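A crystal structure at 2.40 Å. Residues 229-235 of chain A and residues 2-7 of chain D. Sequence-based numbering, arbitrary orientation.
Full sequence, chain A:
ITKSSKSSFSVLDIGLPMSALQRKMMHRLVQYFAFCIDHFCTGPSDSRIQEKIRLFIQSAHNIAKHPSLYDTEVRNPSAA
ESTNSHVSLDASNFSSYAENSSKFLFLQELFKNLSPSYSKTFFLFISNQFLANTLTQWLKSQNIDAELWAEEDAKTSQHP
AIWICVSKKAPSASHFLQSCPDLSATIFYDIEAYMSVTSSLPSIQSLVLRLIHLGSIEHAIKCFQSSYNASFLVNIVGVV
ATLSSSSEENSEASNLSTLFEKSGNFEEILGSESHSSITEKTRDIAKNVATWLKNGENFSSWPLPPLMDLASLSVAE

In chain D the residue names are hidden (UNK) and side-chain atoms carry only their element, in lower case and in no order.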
# COMPACT_ATOMS: atom_id res chain seq x y z
N ASN A 229 4.44 -11.38 -24.20
CA ASN A 229 5.51 -12.16 -23.62
C ASN A 229 5.46 -12.05 -22.10
O ASN A 229 4.42 -11.69 -21.54
CB ASN A 229 6.87 -11.79 -24.22
CG ASN A 229 7.21 -10.32 -24.08
OD1 ASN A 229 6.80 -9.66 -23.13
ND2 ASN A 229 7.98 -9.79 -25.02
N ALA A 230 6.59 -12.33 -21.44
CA ALA A 230 6.67 -12.35 -19.99
C ALA A 230 6.51 -10.94 -19.41
O ALA A 230 6.10 -10.79 -18.25
CB ALA A 230 7.97 -12.99 -19.56
N SER A 231 6.80 -9.91 -20.21
CA SER A 231 6.85 -8.54 -19.72
C SER A 231 5.58 -7.77 -20.09
O SER A 231 5.53 -6.55 -19.95
CB SER A 231 8.08 -7.83 -20.22
OG SER A 231 7.99 -7.56 -21.62
N PHE A 232 4.54 -8.49 -20.54
CA PHE A 232 3.33 -7.86 -21.05
C PHE A 232 2.56 -7.15 -19.94
O PHE A 232 2.24 -5.97 -20.06
CB PHE A 232 2.46 -8.86 -21.82
CG PHE A 232 1.13 -8.29 -22.26
CD1 PHE A 232 1.07 -7.32 -23.25
CD2 PHE A 232 -0.05 -8.70 -21.67
CE1 PHE A 232 -0.15 -6.79 -23.65
CE2 PHE A 232 -1.27 -8.17 -22.06
CZ PHE A 232 -1.32 -7.21 -23.05
N LEU A 233 2.25 -7.89 -18.86
CA LEU A 233 1.48 -7.34 -17.76
C LEU A 233 2.25 -6.19 -17.11
O LEU A 233 1.67 -5.14 -16.83
CB LEU A 233 1.18 -8.44 -16.73
CG LEU A 233 0.19 -9.52 -17.19
CD1 LEU A 233 -0.04 -10.54 -16.08
CD2 LEU A 233 -1.13 -8.91 -17.63
N VAL A 234 3.56 -6.39 -16.92
CA VAL A 234 4.41 -5.42 -16.25
C VAL A 234 4.38 -4.08 -16.99
O VAL A 234 4.26 -3.03 -16.36
CB VAL A 234 5.83 -5.98 -16.04
CG1 VAL A 234 6.87 -4.89 -15.77
CG2 VAL A 234 5.87 -7.02 -14.93
N ASN A 235 4.44 -4.14 -18.33
CA ASN A 235 4.56 -2.95 -19.16
C ASN A 235 3.26 -2.15 -19.19
O ASN A 235 3.30 -0.93 -19.07
CB ASN A 235 5.11 -3.28 -20.55
CG ASN A 235 6.59 -3.55 -20.55
OD1 ASN A 235 7.36 -2.86 -19.87
ND2 ASN A 235 7.02 -4.55 -21.30
N UNK D 2 9.38 -16.27 -15.77
CA UNK D 2 10.69 -16.07 -16.44
C UNK D 2 11.22 -14.68 -16.09
O UNK D 2 10.44 -13.73 -15.97
c UNK D 2 10.58 -16.32 -17.96
c UNK D 2 9.65 -17.95 -19.71
c UNK D 2 10.08 -17.73 -18.27
c UNK D 2 11.90 -16.02 -18.67
N UNK D 3 12.54 -14.58 -15.94
CA UNK D 3 13.22 -13.40 -15.42
C UNK D 3 13.21 -12.27 -16.45
O UNK D 3 13.21 -12.53 -17.65
o UNK D 3 16.79 -12.80 -12.26
c UNK D 3 14.64 -13.77 -15.00
c UNK D 3 16.57 -13.20 -13.42
c UNK D 3 15.31 -12.73 -14.11
o UNK D 3 17.33 -13.98 -14.03
N UNK D 4 13.21 -11.02 -15.96
CA UNK D 4 13.08 -9.83 -16.78
C UNK D 4 14.18 -8.81 -16.43
O UNK D 4 14.61 -8.74 -15.28
c UNK D 4 10.27 -10.64 -17.98
c UNK D 4 11.71 -9.19 -16.53
c UNK D 4 10.50 -10.12 -16.57
c UNK D 4 9.26 -9.40 -16.06
N UNK D 5 14.58 -8.02 -17.43
CA UNK D 5 15.44 -6.87 -17.24
C UNK D 5 14.57 -5.64 -16.97
O UNK D 5 13.66 -5.35 -17.74
o UNK D 5 18.12 -6.50 -20.59
c UNK D 5 18.34 -7.47 -19.83
c UNK D 5 17.41 -7.69 -18.65
c UNK D 5 16.33 -6.64 -18.46
o UNK D 5 19.29 -8.27 -20.00
N UNK D 6 14.87 -4.93 -15.87
CA UNK D 6 14.03 -3.84 -15.39
C UNK D 6 14.65 -2.49 -15.74
O UNK D 6 15.72 -2.14 -15.26
c UNK D 6 11.44 -4.94 -13.74
c UNK D 6 12.81 -5.11 -13.58
o UNK D 6 10.14 -8.21 -12.79
c UNK D 6 13.26 -6.36 -13.16
c UNK D 6 10.55 -5.97 -13.48
c UNK D 6 13.76 -3.99 -13.89
c UNK D 6 12.39 -7.39 -12.90
c UNK D 6 11.02 -7.20 -13.05
N UNK D 7 13.93 -1.72 -16.57
CA UNK D 7 14.43 -0.48 -17.13
C UNK D 7 14.12 0.71 -16.22
O UNK D 7 14.97 1.58 -16.03
n UNK D 7 13.37 -1.54 -23.32
c UNK D 7 14.17 -1.24 -19.59
c UNK D 7 13.48 -0.95 -20.91
c UNK D 7 14.22 -1.53 -22.10
c UNK D 7 13.81 -0.23 -18.51

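Position 2 of chain D carries four side-chain carbons and no heteroatom, forked at the first carbon, with one arm two carbons long. Its CA-to-CB bond points sideways, and the contact with chain A is loose: the backbone O of position 2 lies 4.4 Å from CB of Ala A230. The beta-branched pattern identifies isoleucine. An aliphatic residue such as Ile D2 suits this margin, where the neighbouring surface is a methyl group.

At position 3 there are three carbons, the third bearing two oxygens, so the side chain ends in a carboxylate after two methylenes. Its CA-to-CB bond points away from chain A, and no atom of the side chain comes within 8 Å of the stretch. This is glutamate. The charge of Glu D3 remains exposed, where water can solvate it.

Position 4 again has four carbons, but now the fork is at the second, and its CA-to-CB bond points toward chain A. One terminal methyl approaches CB of Ala A230, the other a methyl of Val A234. A fork one carbon farther out means leucine. In Leu D4, CD2 lies 3.6 Å from CB of Ala A230 and 4.2 Å from CB of Ser A231, while CD1 lies 4.3 Å from CG2 of Val A234. The gamma fork, in the m,t rotamer, lets the two methyls reach different neighbours.

Position 5 repeats the chain of three carbons with two oxygens on the last, and it is out of reach of the stretch; hence glutamate. Glu D5 is exposed, a suitable setting for a carboxylate.

Position 6 has one carbon leading to a six-carbon ring that bears an oxygen. Its CA-to-CB bond points sideways, yet the ring end comes nearer, bringing a ring carbon obliquely up to a methyl of Val A234. The residue is tyrosine. CE1 of Tyr D6 lies 4.5 Å from CG1 of Val A234, and the ring adds apolar surface beside the valine.

Position 7 shows four carbons in a row ending in nitrogen, with no contact to these chain A residues: lysine. The long side chain of Lys D7 is exposed, so water can solvate the charged amino group at the end of its aliphatic chain.

The contact is apolar and modest, burying 213 Å² in total, with no hydrogen bond across it. Leu D4 contributes most, covering parts of the turn and the helix that follows. Within chain A, OD1 of Asn A229 accepts hydrogen bonds from N of Ser A231 at 2.9 Å and from OG of Ser A231 at 2.8 Å, while the methyls of Ala A230 and Val A234 meet the leucine.

Chain D 2-7: IELEYK
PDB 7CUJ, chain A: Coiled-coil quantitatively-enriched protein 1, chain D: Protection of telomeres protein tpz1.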